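Local coordinates for nucleoporin NUP82 (Saccharomyces cerevisiae, PDB 3PBP), which serves as a structural constituent of the nuclear pore complex, with an N-terminal beta-propeller domain that contains the region interacting with NUP116, at residues Leu326-Leu331 with Val349-Val354; Leu370-Val375 with Gln383-Ser388; Gly292-Tyr297 with Asp321-Leu326; Glu186-Gly191 with Gln311-Cys316. The protein carries 1 engineered substitution. One frame throughout, in Å; residues are numbered along the deposited sequence.

From the N terminus, the 186-191 segment opens contact 4, which closes only 120 residues later at 311-316 and so ties the end of strand 182-187 to the start of strand 313-319 in another sheet. Before that closure, 292-297 opens contact 3, which ends at 321-326 and ties the loop between strands 286-288 and 299-306 to strand 323-329; contacts 3 and 4 therefore cross. Contact 1 follows in series: it starts from Leu326, the residue it shares with contact 3, and closes at 349-354, joining neighbouring strands of one sheet. Contact 2 comes last, a local hairpin at 370-375 and 383-388 in the next sheet. It packs back on contact 1, with Phe386 against Leu326.

Contact 1 (Leu326-Leu331 with Val349-Val354); sequences LLFKDL and VLIERV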
loop_
_atom_site.group_PDB
_atom_site.type_symbol
_atom_site.label_atom_id
_atom_site.label_comp_id
_atom_site.label_asym_id
_atom_site.label_seq_id
_atom_site.Cartn_x
_atom_site.Cartn_y
_atom_site.Cartn_z
ATOM N N LEU A 326 -4.555 -16.462 -3.255
ATOM C CA LEU A 326 -3.772 -16.510 -2.035
ATOM C C LEU A 326 -2.314 -16.570 -2.453
ATOM O O LEU A 326 -1.893 -17.510 -3.109
ATOM C CB LEU A 326 -4.175 -17.740 -1.220
ATOM C CG LEU A 326 -5.664 -17.810 -0.844
ATOM C CD1 LEU A 326 -5.899 -18.973 0.105
ATOM C CD2 LEU A 326 -6.096 -16.505 -0.176
ATOM N N LEU A 327 -1.547 -15.554 -2.077
ATOM C CA LEU A 327 -0.146 -15.459 -2.455
ATOM C C LEU A 327 0.811 -15.639 -1.284
ATOM O O LEU A 327 0.436 -15.450 -0.136
ATOM C CB LEU A 327 0.103 -14.101 -3.102
ATOM C CG LEU A 327 -0.932 -13.648 -4.131
ATOM C CD1 LEU A 327 -0.638 -12.202 -4.570
ATOM C CD2 LEU A 327 -0.916 -14.599 -5.299
ATOM N N PHE A 328 2.054 -15.988 -1.608
ATOM C CA PHE A 328 3.118 -16.203 -0.634
ATOM C C PHE A 328 4.423 -15.535 -1.104
ATOM O O PHE A 328 4.872 -15.761 -2.228
ATOM C CB PHE A 328 3.338 -17.705 -0.456
ATOM C CG PHE A 328 4.509 -18.047 0.413
ATOM C CD1 PHE A 328 4.445 -17.870 1.802
ATOM C CD2 PHE A 328 5.683 -18.535 -0.152
ATOM C CE1 PHE A 328 5.547 -18.180 2.615
ATOM C CE2 PHE A 328 6.778 -18.845 0.642
ATOM C CZ PHE A 328 6.713 -18.669 2.029
ATOM N N LYS A 329 5.026 -14.716 -0.243
ATOM C CA LYS A 329 6.276 -14.015 -0.564
ATOM C C LYS A 329 7.496 -14.888 -0.242
ATOM O O LYS A 329 7.841 -15.069 0.926
ATOM C CB LYS A 329 6.336 -12.708 0.222
ATOM C CG LYS A 329 7.629 -11.957 0.149
ATOM C CD LYS A 329 7.440 -10.623 0.835
ATOM C CE LYS A 329 8.739 -10.075 1.406
ATOM N NZ LYS A 329 9.264 -10.833 2.588
ATOM N N ASP A 330 8.133 -15.421 -1.289
ATOM C CA ASP A 330 9.287 -16.301 -1.152
ATOM C C ASP A 330 10.643 -15.635 -1.017
ATOM O O ASP A 330 11.559 -16.220 -0.435
ATOM C CB ASP A 330 9.361 -17.285 -2.324
ATOM C CG ASP A 330 9.492 -16.592 -3.681
ATOM O OD1 ASP A 330 10.244 -17.100 -4.556
ATOM O OD2 ASP A 330 8.830 -15.551 -3.888
ATOM N N LEU A 331 10.800 -14.432 -1.561
ATOM C CA LEU A 331 12.087 -13.757 -1.462
ATOM C C LEU A 331 12.100 -12.706 -0.374
ATOM O O LEU A 331 11.062 -12.141 -0.030
ATOM C CB LEU A 331 12.454 -13.138 -2.798
ATOM C CG LEU A 331 12.483 -14.176 -3.917
ATOM C CD1 LEU A 331 13.087 -13.556 -5.164
ATOM C CD2 LEU A 331 13.290 -15.375 -3.478
ATOM N N VAL A 349 4.320 -15.625 -4.928
ATOM C CA VAL A 349 4.004 -16.872 -5.585
ATOM C C VAL A 349 2.558 -17.251 -5.302
ATOM O O VAL A 349 2.093 -17.093 -4.182
ATOM C CB VAL A 349 4.957 -17.972 -5.069
ATOM C CG1 VAL A 349 4.536 -19.319 -5.582
ATOM C CG2 VAL A 349 6.371 -17.667 -5.520
ATOM N N LEU A 350 1.850 -17.745 -6.316
ATOM C CA LEU A 350 0.451 -18.154 -6.155
ATOM C C LEU A 350 0.365 -19.530 -5.526
ATOM O O LEU A 350 0.961 -20.470 -6.036
ATOM C CB LEU A 350 -0.268 -18.213 -7.505
ATOM C CG LEU A 350 -1.741 -18.630 -7.431
ATOM C CD1 LEU A 350 -2.620 -17.389 -7.363
ATOM C CD2 LEU A 350 -2.113 -19.438 -8.642
ATOM N N ILE A 351 -0.375 -19.646 -4.428
ATOM C CA ILE A 351 -0.549 -20.928 -3.747
ATOM C C ILE A 351 -1.898 -21.539 -4.100
ATOM O O ILE A 351 -2.016 -22.746 -4.263
ATOM C CB ILE A 351 -0.474 -20.768 -2.221
ATOM C CG1 ILE A 351 0.965 -20.457 -1.799
ATOM C CG2 ILE A 351 -0.948 -22.032 -1.548
ATOM C CD1 ILE A 351 1.135 -20.220 -0.309
ATOM N N GLU A 352 -2.914 -20.694 -4.214
ATOM C CA GLU A 352 -4.253 -21.150 -4.555
ATOM C C GLU A 352 -5.166 -20.021 -5.053
ATOM O O GLU A 352 -4.936 -18.837 -4.791
ATOM C CB GLU A 352 -4.904 -21.825 -3.338
ATOM C CG GLU A 352 -6.432 -21.725 -3.342
ATOM C CD GLU A 352 -7.089 -22.401 -2.165
ATOM O OE1 GLU A 352 -6.643 -22.160 -1.021
ATOM O OE2 GLU A 352 -8.060 -23.163 -2.394
ATOM N N ARG A 353 -6.199 -20.408 -5.791
ATOM C CA ARG A 353 -7.183 -19.464 -6.277
ATOM C C ARG A 353 -8.567 -19.952 -5.803
ATOM O O ARG A 353 -8.880 -21.145 -5.873
ATOM C CB ARG A 353 -7.144 -19.374 -7.795
ATOM C CG ARG A 353 -8.058 -18.291 -8.325
ATOM C CD ARG A 353 -8.143 -18.308 -9.814
ATOM N NE ARG A 353 -9.037 -17.260 -10.274
ATOM C CZ ARG A 353 -9.438 -17.132 -11.534
ATOM N NH1 ARG A 353 -9.015 -17.997 -12.449
ATOM N NH2 ARG A 353 -10.253 -16.143 -11.879
ATOM N N VAL A 354 -9.382 -19.026 -5.305
ATOM C CA VAL A 354 -10.710 -19.360 -4.811
ATOM C C VAL A 354 -11.762 -18.544 -5.547
ATOM O O VAL A 354 -11.790 -17.316 -5.431
ATOM C CB VAL A 354 -10.819 -19.071 -3.293
ATOM C CG1 VAL A 354 -12.223 -19.369 -2.796
ATOM C CG2 VAL A 354 -9.798 -19.900 -2.532
#
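Leu326-Phe328 runs antiparallel to Val349-Glu352, the strand axes inclined at 148° and approaching to 4.6 Å, and a classic beta bulge interrupts the pairing. The evidence for the bulge is that Ile351 and Glu352 both face Leu326: Leu326 N donates to Glu352 O, while Leu326 O receives Ile351 N at 2.9 Å. Beyond it the pairing is regular, Phe328 and Val349 forming a hydrogen-bonded pair with Phe328 N to Val349 O at 2.8 Å.

Among the side chains, Ile351 crosses Phe328 at a slant. Its CG1 sits beside the backbone N (chi1 -71°) and the chain then extends, so that CD1 meets Phe328 CB at 3.3 Å. These two strands are neighbours in a sheet that fits one blade of a beta-propeller, and helix 387-399 lies over the face bearing Leu326 and Phe328, Trp389 touching Leu326, Ile351 and Glu352. On that face Leu326 and Glu352 lie side by side and point the same way, Leu326 CD1 being 3.5 Å from Glu352 OE1, an oxygen that is hydrogen-bonded to Ser412 OG. The other face carries Leu327 and Leu350, whose methyls CD2 and CD1 meet at 3.9 Å. Further along, Asp330 lies roughly perpendicular to Val349, its OD2 3.6 Å from Val349 CG2 and hydrogen-bonded to Ser347 OG. Aromatic packing from another protein chain reaches both Val349 and Ile351.

Contact 2 (Leu370-Val375 with Gln383-Ser388); sequences LGKLYV and QVNFMS
Leu373 and Val384 anchor this beta hairpin through paired backbone hydrogen bonds, the shorter running from Val384 N to Leu373 O at 2.8 Å. A further backbone bond joins Phe386 N to Gly371 O at 3.0 Å, and the same carbonyl oxygen lies over one face of the Phe386 ring, offset toward its rim. Gly371 has a positive phi of 46°, and a CB there would run into SE of selenomethionine Met387.

Apolar contacts sit on the face bearing Leu373 and Val384: Val375 CG2 meets Val384 CG2 at 3.9 Å, and Val384 CG1 lies at the edge of the Phe386 ring, in its plane. Leu324 of the neighbouring sheet packs on Leu373, Val375 and Val384.

Polar side chains and the Tyr374 ring occupy the opposite face. Lys372 runs alongside Asn385, pointing the same way, Lys372 NZ being hydrogen-bonded to Gln369 OE1. Gln383, its CG anti to the backbone N (chi1 -175°), slants across Tyr374, CG lying 3.6 Å from Tyr374 CE1 and the amide turned 44° from the ring. An alanine at Tyr374 would probably open a gap beside the CB and CG of Gln383 and leave its amide freer to turn.

Asn385 OD1 accepts from Met387 N at 3.2 Å, an Asx turn leading into helix 387-399. The chemistry thus divides by face: apolar packing joins the hairpin to its neighbouring sheet, while amides, aliphatic lysine carbons and the Tyr374 ring line the other.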
loop_
_atom_site.group_PDB
_atom_site.type_symbol
_atom_site.label_atom_id
_atom_site.label_comp_id
_atom_site.label_asym_id
_atom_site.label_seq_id
_atom_site.Cartn_x
_atom_site.Cartn_y
_atom_site.Cartn_z
ATOM N N LEU A 370 -5.810 -17.315 13.237
ATOM C CA LEU A 370 -4.821 -17.506 12.184
ATOM C C LEU A 370 -5.417 -18.187 10.963
ATOM O O LEU A 370 -6.426 -18.880 11.056
ATOM C CB LEU A 370 -3.660 -18.362 12.691
ATOM C CG LEU A 370 -2.854 -17.887 13.900
ATOM C CD1 LEU A 370 -1.625 -18.750 14.006
ATOM C CD2 LEU A 370 -2.437 -16.427 13.749
ATOM N N GLY A 371 -4.780 -17.984 9.817
ATOM C CA GLY A 371 -5.224 -18.603 8.578
ATOM C C GLY A 371 -6.693 -18.566 8.209
ATOM O O GLY A 371 -7.147 -19.422 7.449
ATOM N N LYS A 372 -7.436 -17.599 8.734
ATOM C CA LYS A 372 -8.855 -17.481 8.417
ATOM C C LYS A 372 -9.148 -16.086 7.903
ATOM O O LYS A 372 -8.664 -15.094 8.442
ATOM C CB LYS A 372 -9.727 -17.754 9.642
ATOM C CG LYS A 372 -9.639 -19.173 10.183
ATOM C CD LYS A 372 -10.589 -19.364 11.361
ATOM C CE LYS A 372 -10.400 -20.715 12.032
ATOM N NZ LYS A 372 -11.345 -20.853 13.179
ATOM N N LEU A 373 -9.962 -16.011 6.864
ATOM C CA LEU A 373 -10.298 -14.740 6.264
ATOM C C LEU A 373 -11.798 -14.646 6.037
ATOM O O LEU A 373 -12.423 -15.598 5.583
ATOM C CB LEU A 373 -9.554 -14.617 4.935
ATOM C CG LEU A 373 -10.007 -13.549 3.953
ATOM C CD1 LEU A 373 -9.615 -12.193 4.463
ATOM C CD2 LEU A 373 -9.379 -13.811 2.603
ATOM N N TYR A 374 -12.385 -13.502 6.367
ATOM C CA TYR A 374 -13.809 -13.304 6.150
ATOM C C TYR A 374 -13.991 -12.525 4.850
ATOM O O TYR A 374 -13.331 -11.505 4.622
ATOM C CB TYR A 374 -14.433 -12.539 7.324
ATOM C CG TYR A 374 -14.604 -13.391 8.566
ATOM C CD1 TYR A 374 -15.463 -14.489 8.567
ATOM C CD2 TYR A 374 -13.865 -13.138 9.720
ATOM C CE1 TYR A 374 -15.574 -15.319 9.679
ATOM C CE2 TYR A 374 -13.965 -13.963 10.841
ATOM C CZ TYR A 374 -14.819 -15.054 10.813
ATOM O OH TYR A 374 -14.888 -15.899 11.904
ATOM N N VAL A 375 -14.862 -13.026 3.982
ATOM C CA VAL A 375 -15.117 -12.359 2.716
ATOM C C VAL A 375 -16.560 -11.931 2.674
ATOM O O VAL A 375 -17.459 -12.756 2.707
ATOM C CB VAL A 375 -14.878 -13.275 1.518
ATOM C CG1 VAL A 375 -15.045 -12.473 0.232
ATOM C CG2 VAL A 375 -13.498 -13.904 1.597
ATOM N N GLN A 383 -16.325 -17.555 5.131
ATOM C CA GLN A 383 -15.047 -17.621 5.809
ATOM C C GLN A 383 -14.153 -18.629 5.115
ATOM O O GLN A 383 -14.438 -19.825 5.103
ATOM C CB GLN A 383 -15.198 -18.031 7.271
ATOM C CG GLN A 383 -13.865 -17.984 8.007
ATOM C CD GLN A 383 -13.841 -18.820 9.262
ATOM O OE1 GLN A 383 -13.854 -18.296 10.384
ATOM N NE2 GLN A 383 -13.802 -20.135 9.085
ATOM N N VAL A 384 -13.078 -18.131 4.521
ATOM C CA VAL A 384 -12.123 -18.982 3.851
ATOM C C VAL A 384 -11.163 -19.434 4.946
ATOM O O VAL A 384 -10.590 -18.612 5.653
ATOM C CB VAL A 384 -11.366 -18.198 2.776
ATOM C CG1 VAL A 384 -10.415 -19.109 2.041
ATOM C CG2 VAL A 384 -12.349 -17.579 1.820
ATOM N N ASN A 385 -11.008 -20.741 5.107
ATOM C CA ASN A 385 -10.119 -21.265 6.130
ATOM C C ASN A 385 -9.004 -22.066 5.490
ATOM O O ASN A 385 -9.229 -23.184 5.037
ATOM C CB ASN A 385 -10.904 -22.154 7.093
ATOM C CG ASN A 385 -10.049 -22.684 8.224
ATOM O OD1 ASN A 385 -9.051 -23.375 8.000
ATOM N ND2 ASN A 385 -10.438 -22.365 9.454
ATOM N N PHE A 386 -7.797 -21.511 5.454
ATOM C CA PHE A 386 -6.697 -22.237 4.847
ATOM C C PHE A 386 -5.641 -22.782 5.790
ATOM O O PHE A 386 -4.475 -22.919 5.417
ATOM C CB PHE A 386 -6.044 -21.410 3.739
ATOM C CG PHE A 386 -6.071 -19.928 3.966
ATOM C CD1 PHE A 386 -5.075 -19.303 4.688
ATOM C CD2 PHE A 386 -7.074 -19.151 3.405
ATOM C CE1 PHE A 386 -5.070 -17.924 4.844
ATOM C CE2 PHE A 386 -7.078 -17.774 3.559
ATOM C CZ PHE A 386 -6.071 -17.160 4.280
HETATM N N MSE A 387 -6.057 -23.119 7.007
HETATM C CA MSE A 387 -5.140 -23.684 7.991
HETATM C C MSE A 387 -4.890 -25.161 7.701
HETATM O O MSE A 387 -4.039 -25.792 8.332
HETATM C CB MSE A 387 -5.696 -23.517 9.408
HETATM C CG MSE A 387 -5.439 -22.143 10.003
HETATM SE SE MSE A 387 -3.527 -21.692 10.068
HETATM C CE MSE A 387 -3.068 -22.484 11.783
ATOM N N SER A 388 -5.649 -25.700 6.746
ATOM C CA SER A 388 -5.533 -27.095 6.327
ATOM C C SER A 388 -4.108 -27.276 5.843
ATOM O O SER A 388 -3.411 -28.205 6.251
ATOM C CB SER A 388 -6.496 -27.391 5.171
ATOM O OG SER A 388 -7.731 -26.701 5.333
#

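Contact 3 (Gly292-Tyr297 with Asp321-Leu326); sequences GELYDY and DGSLIL
Tyr297 and Asp321 meet at the end of a short 3-10 segment that stops just before Tyr297 and packs against the start of strand 323-329 of the propeller sheet and the loop before it. The turn is defined by backbone bonds such as Tyr297 N to Leu294 O at 2.9 Å, and from it Leu294 and Tyr297 both contact Asp321.

The Tyr297 ring presents a face to Asp321. CB of the aspartate stands over the ring centre, 3.5 Å from the centroid and only 9° off the normal, which fits a CH-pi contact. The two side chains lie roughly perpendicular, and the carboxylate plane is turned 31° from that of the ring. Asp321 CG sits between its backbone N and carbonyl carbon (chi1 72°), where it lies 3.7 Å from Leu294 CD2. Leu294 crosses Asp321 at about a right angle, but it slides past Ile325 in the opposite direction.

Asp321 OD2 is also salt-bridged to Arg353, which bridges Glu293 OE1 as well; these two carboxylates approach to 4.6 Å between Glu293 OE1 and Asp321 OD2, and the shared guanidinium probably offsets their repulsion. On the same turn, Tyr295 OH hydrogen-bonds to the backbone N of Lys98 of the NUP116 chain, and its ring meets His109 of that chain edge-to-face, so the turn forms part of the NUP116 interface. The other methyl of Leu294, CD1, lies 3.7 Å from Ile325 CG2.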
loop_
_atom_site.group_PDB
_atom_site.type_symbol
_atom_site.label_atom_id
_atom_site.label_comp_id
_atom_site.label_asym_id
_atom_site.label_seq_id
_atom_site.Cartn_x
_atom_site.Cartn_y
_atom_site.Cartn_z
ATOM N N GLY A 292 -4.345 -16.731 -16.082
ATOM C CA GLY A 292 -4.703 -16.059 -17.316
ATOM C C GLY A 292 -6.055 -15.359 -17.343
ATOM O O GLY A 292 -6.163 -14.257 -17.871
ATOM N N GLU A 293 -7.082 -15.984 -16.774
ATOM C CA GLU A 293 -8.419 -15.399 -16.785
ATOM C C GLU A 293 -8.433 -13.987 -16.252
ATOM O O GLU A 293 -9.024 -13.085 -16.846
ATOM C CB GLU A 293 -9.399 -16.202 -15.926
ATOM C CG GLU A 293 -9.490 -17.689 -16.198
ATOM C CD GLU A 293 -10.724 -18.311 -15.537
ATOM O OE1 GLU A 293 -10.916 -18.126 -14.312
ATOM O OE2 GLU A 293 -11.509 -18.985 -16.244
ATOM N N LEU A 294 -7.780 -13.815 -15.109
ATOM C CA LEU A 294 -7.733 -12.538 -14.404
ATOM C C LEU A 294 -7.229 -11.321 -15.177
ATOM O O LEU A 294 -7.419 -10.186 -14.735
ATOM C CB LEU A 294 -6.947 -12.717 -13.098
ATOM C CG LEU A 294 -7.605 -13.767 -12.188
ATOM C CD1 LEU A 294 -6.666 -14.152 -11.056
ATOM C CD2 LEU A 294 -8.924 -13.232 -11.649
ATOM N N TYR A 295 -6.597 -11.540 -16.324
ATOM C CA TYR A 295 -6.120 -10.409 -17.109
ATOM C C TYR A 295 -7.330 -9.613 -17.602
ATOM O O TYR A 295 -7.207 -8.442 -17.966
ATOM C CB TYR A 295 -5.280 -10.890 -18.294
ATOM C CG TYR A 295 -3.817 -11.097 -17.968
ATOM C CD1 TYR A 295 -3.011 -10.025 -17.587
ATOM C CD2 TYR A 295 -3.233 -12.367 -18.040
ATOM C CE1 TYR A 295 -1.661 -10.209 -17.283
ATOM C CE2 TYR A 295 -1.885 -12.555 -17.738
ATOM C CZ TYR A 295 -1.108 -11.472 -17.360
ATOM O OH TYR A 295 0.218 -11.654 -17.051
ATOM N N ASP A 296 -8.497 -10.254 -17.593
ATOM C CA ASP A 296 -9.731 -9.615 -18.041
ATOM C C ASP A 296 -10.494 -8.959 -16.902
ATOM O O ASP A 296 -11.584 -8.442 -17.110
ATOM C CB ASP A 296 -10.653 -10.630 -18.734
ATOM C CG ASP A 296 -10.076 -11.158 -20.038
ATOM O OD1 ASP A 296 -9.738 -10.329 -20.921
ATOM O OD2 ASP A 296 -9.966 -12.400 -20.176
ATOM N N TYR A 297 -9.934 -8.986 -15.698
ATOM C CA TYR A 297 -10.603 -8.379 -14.556
ATOM C C TYR A 297 -9.708 -7.410 -13.796
ATOM O O TYR A 297 -8.557 -7.162 -14.184
ATOM C CB TYR A 297 -11.127 -9.458 -13.614
ATOM C CG TYR A 297 -12.112 -10.393 -14.286
ATOM C CD1 TYR A 297 -11.672 -11.516 -14.992
ATOM C CD2 TYR A 297 -13.488 -10.127 -14.255
ATOM C CE1 TYR A 297 -12.576 -12.350 -15.652
ATOM C CE2 TYR A 297 -14.397 -10.953 -14.913
ATOM C CZ TYR A 297 -13.935 -12.061 -15.610
ATOM O OH TYR A 297 -14.829 -12.875 -16.272
ATOM N N ASP A 321 -14.084 -10.785 -10.929
ATOM C CA ASP A 321 -14.755 -12.057 -11.151
ATOM C C ASP A 321 -15.137 -12.816 -9.889
ATOM O O ASP A 321 -15.426 -14.016 -9.945
ATOM C CB ASP A 321 -13.877 -12.951 -12.038
ATOM C CG ASP A 321 -12.647 -13.475 -11.314
ATOM O OD1 ASP A 321 -12.072 -12.725 -10.493
ATOM O OD2 ASP A 321 -12.247 -14.633 -11.575
ATOM N N GLY A 322 -15.151 -12.121 -8.757
ATOM C CA GLY A 322 -15.496 -12.777 -7.508
ATOM C C GLY A 322 -14.483 -13.859 -7.184
ATOM O O GLY A 322 -14.807 -14.859 -6.546
ATOM N N SER A 323 -13.247 -13.645 -7.628
ATOM C CA SER A 323 -12.156 -14.591 -7.414
ATOM C C SER A 323 -11.178 -14.083 -6.337
ATOM O O SER A 323 -11.102 -12.877 -6.032
ATOM C CB SER A 323 -11.421 -14.831 -8.744
ATOM O OG SER A 323 -10.614 -15.996 -8.715
ATOM N N LEU A 324 -10.424 -15.020 -5.775
ATOM C CA LEU A 324 -9.461 -14.722 -4.721
ATOM C C LEU A 324 -8.156 -15.430 -5.021
ATOM O O LEU A 324 -8.172 -16.593 -5.404
ATOM C CB LEU A 324 -9.992 -15.265 -3.400
ATOM C CG LEU A 324 -10.108 -14.344 -2.203
ATOM C CD1 LEU A 324 -10.948 -13.135 -2.574
ATOM C CD2 LEU A 324 -10.725 -15.121 -1.059
ATOM N N ILE A 325 -7.028 -14.747 -4.870
ATOM C CA ILE A 325 -5.758 -15.430 -5.082
ATOM C C ILE A 325 -4.935 -15.316 -3.802
ATOM O O ILE A 325 -4.683 -14.221 -3.303
ATOM C CB ILE A 325 -4.946 -14.877 -6.305
ATOM C CG1 ILE A 325 -4.494 -13.435 -6.073
ATOM C CG2 ILE A 325 -5.774 -14.980 -7.549
ATOM C CD1 ILE A 325 -3.478 -12.936 -7.106
ATOM N N LEU A 326 -4.555 -16.462 -3.255
ATOM C CA LEU A 326 -3.772 -16.510 -2.035
ATOM C C LEU A 326 -2.314 -16.570 -2.453
ATOM O O LEU A 326 -1.893 -17.510 -3.109
ATOM C CB LEU A 326 -4.175 -17.740 -1.220
ATOM C CG LEU A 326 -5.664 -17.810 -0.844
ATOM C CD1 LEU A 326 -5.899 -18.973 0.105
ATOM C CD2 LEU A 326 -6.096 -16.505 -0.176
#

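Contact 4 (Glu186-Gly191 with Gln311-Cys316); sequences EFSKDG and QNEIVC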
loop_
_atom_site.group_PDB
_atom_site.type_symbol
_atom_site.label_atom_id
_atom_site.label_comp_id
_atom_site.label_asym_id
_atom_site.label_seq_id
_atom_site.Cartn_x
_atom_site.Cartn_y
_atom_site.Cartn_z
ATOM N N GLU A 186 -2.717 -2.221 2.882
ATOM C CA GLU A 186 -2.696 -3.256 3.893
ATOM C C GLU A 186 -1.283 -3.422 4.425
ATOM O O GLU A 186 -0.317 -3.471 3.673
ATOM C CB GLU A 186 -3.213 -4.572 3.279
ATOM C CG GLU A 186 -3.255 -5.796 4.197
ATOM C CD GLU A 186 -4.178 -5.628 5.401
ATOM O OE1 GLU A 186 -5.228 -4.959 5.261
ATOM O OE2 GLU A 186 -3.855 -6.187 6.483
ATOM N N PHE A 187 -1.165 -3.495 5.739
ATOM C CA PHE A 187 0.133 -3.683 6.350
ATOM C C PHE A 187 0.506 -5.159 6.413
ATOM O O PHE A 187 -0.334 -6.027 6.635
ATOM C CB PHE A 187 0.138 -3.117 7.765
ATOM C CG PHE A 187 0.523 -1.673 7.847
ATOM C CD1 PHE A 187 1.862 -1.291 7.849
ATOM C CD2 PHE A 187 -0.459 -0.683 7.927
ATOM C CE1 PHE A 187 2.229 0.074 7.928
ATOM C CE2 PHE A 187 -0.098 0.683 8.006
ATOM C CZ PHE A 187 1.251 1.058 8.007
ATOM N N SER A 188 1.781 -5.427 6.203
ATOM C CA SER A 188 2.288 -6.771 6.297
ATOM C C SER A 188 2.298 -7.085 7.785
ATOM O O SER A 188 2.344 -6.175 8.609
ATOM C CB SER A 188 3.708 -6.830 5.764
ATOM O OG SER A 188 4.283 -8.076 6.091
ATOM N N LYS A 189 2.269 -8.359 8.144
ATOM C CA LYS A 189 2.269 -8.705 9.552
ATOM C C LYS A 189 3.663 -8.540 10.154
ATOM O O LYS A 189 3.877 -8.794 11.339
ATOM C CB LYS A 189 1.730 -10.132 9.743
ATOM C CG LYS A 189 0.228 -10.273 9.433
ATOM C CD LYS A 189 -0.634 -9.455 10.383
ATOM C CE LYS A 189 -2.111 -9.380 9.975
ATOM N NZ LYS A 189 -2.403 -8.320 8.939
ATOM N N ASP A 190 4.612 -8.105 9.329
ATOM C CA ASP A 190 5.980 -7.864 9.796
ATOM C C ASP A 190 5.952 -6.519 10.544
ATOM O O ASP A 190 6.774 -6.258 11.427
ATOM C CB ASP A 190 6.956 -7.793 8.605
ATOM C CG ASP A 190 6.885 -6.446 7.840
ATOM O OD1 ASP A 190 5.771 -5.881 7.697
ATOM O OD2 ASP A 190 7.944 -5.955 7.363
ATOM N N GLY A 191 4.997 -5.669 10.177
ATOM C CA GLY A 191 4.858 -4.379 10.823
ATOM C C GLY A 191 5.650 -3.249 10.190
ATOM O O GLY A 191 5.346 -2.073 10.440
ATOM N N GLN A 311 5.558 -14.054 12.222
ATOM C CA GLN A 311 5.352 -13.107 11.125
ATOM C C GLN A 311 5.144 -13.731 9.749
ATOM O O GLN A 311 5.207 -13.024 8.742
ATOM C CB GLN A 311 6.513 -12.125 11.036
ATOM C CG GLN A 311 6.607 -11.168 12.184
ATOM C CD GLN A 311 7.763 -10.211 12.017
ATOM O OE1 GLN A 311 8.527 -10.307 11.049
ATOM N NE2 GLN A 311 7.902 -9.276 12.956
ATOM N N ASN A 312 4.910 -15.042 9.689
ATOM C CA ASN A 312 4.669 -15.683 8.400
ATOM C C ASN A 312 3.218 -15.392 7.983
ATOM O O ASN A 312 2.276 -15.633 8.746
ATOM C CB ASN A 312 4.940 -17.194 8.476
ATOM C CG ASN A 312 6.443 -17.524 8.468
ATOM O OD1 ASN A 312 7.202 -17.055 7.611
ATOM N ND2 ASN A 312 6.866 -18.342 9.419
ATOM N N GLU A 313 3.052 -14.863 6.770
ATOM C CA GLU A 313 1.735 -14.479 6.267
ATOM C C GLU A 313 1.411 -14.842 4.824
ATOM O O GLU A 313 2.277 -15.229 4.033
ATOM C CB GLU A 313 1.579 -12.969 6.387
ATOM C CG GLU A 313 2.800 -12.252 5.850
ATOM C CD GLU A 313 2.561 -10.793 5.582
ATOM O OE1 GLU A 313 1.837 -10.157 6.368
ATOM O OE2 GLU A 313 3.115 -10.277 4.586
ATOM N N ILE A 314 0.140 -14.668 4.494
ATOM C CA ILE A 314 -0.360 -14.929 3.169
ATOM C C ILE A 314 -1.026 -13.648 2.710
ATOM O O ILE A 314 -1.788 -13.033 3.457
ATOM C CB ILE A 314 -1.386 -16.081 3.176
ATOM C CG1 ILE A 314 -0.665 -17.407 3.393
ATOM C CG2 ILE A 314 -2.151 -16.131 1.854
ATOM C CD1 ILE A 314 -1.610 -18.543 3.583
ATOM N N VAL A 315 -0.721 -13.232 1.487
ATOM C CA VAL A 315 -1.311 -12.024 0.940
ATOM C C VAL A 315 -2.524 -12.435 0.135
ATOM O O VAL A 315 -2.424 -13.318 -0.704
ATOM C CB VAL A 315 -0.332 -11.280 0.018
ATOM C CG1 VAL A 315 -0.992 -10.024 -0.526
ATOM C CG2 VAL A 315 0.935 -10.932 0.783
ATOM N N CYS A 316 -3.671 -11.817 0.395
ATOM C CA CYS A 316 -4.876 -12.160 -0.341
ATOM C C CYS A 316 -5.368 -10.986 -1.171
ATOM O O CYS A 316 -5.432 -9.857 -0.680
ATOM C CB CYS A 316 -5.982 -12.610 0.616
ATOM S SG CYS A 316 -7.550 -13.046 -0.222
#
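Gln311 packs against the backbone of Lys189 and Asp190, and its side chain can be followed outward. From CB the chain leads to CG, beside the backbone N (chi1 -68°), which rests 3.7 Å from Lys189 O. CD comes next, 3.7 Å from Asp190 CA. At the tip the amide divides: OE1 lies 3.8 Å from Asp190 CB, and NE2 is 3.6 Å from Asp190 O, which suggests packing of the amide on the turn more than a strong polar grip. An alanine in place of Gln311 would probably leave a gap beside Lys189 O and Asp190 CA and take away the amide that lies against this part of the turn.

The partner is a type I beta turn from Ser188 to Gly191, closed by Gly191 N to Ser188 O and leading from strand 182-187 to strand 194-198. An ST turn is superposed on it, Asp190 N donating to Ser188 OG at 3.3 Å. The contact thereby joins a hairpin loop of one propeller sheet to the start of strand 313-319 in another.

Glu313 reaches the turn with its carboxylate. Ser188 OG gives a weak hydrogen bond to Glu313 OE2 at 2.9 Å. Lys189 N also donates to Glu313 OE1, although the position of that oxygen is less certain. The chain of Lys189, bent at chi2 and chi4, carries NZ to a salt bridge with Glu186 OE2 at 3.6 Å, and NZ also donates to Thr304 O.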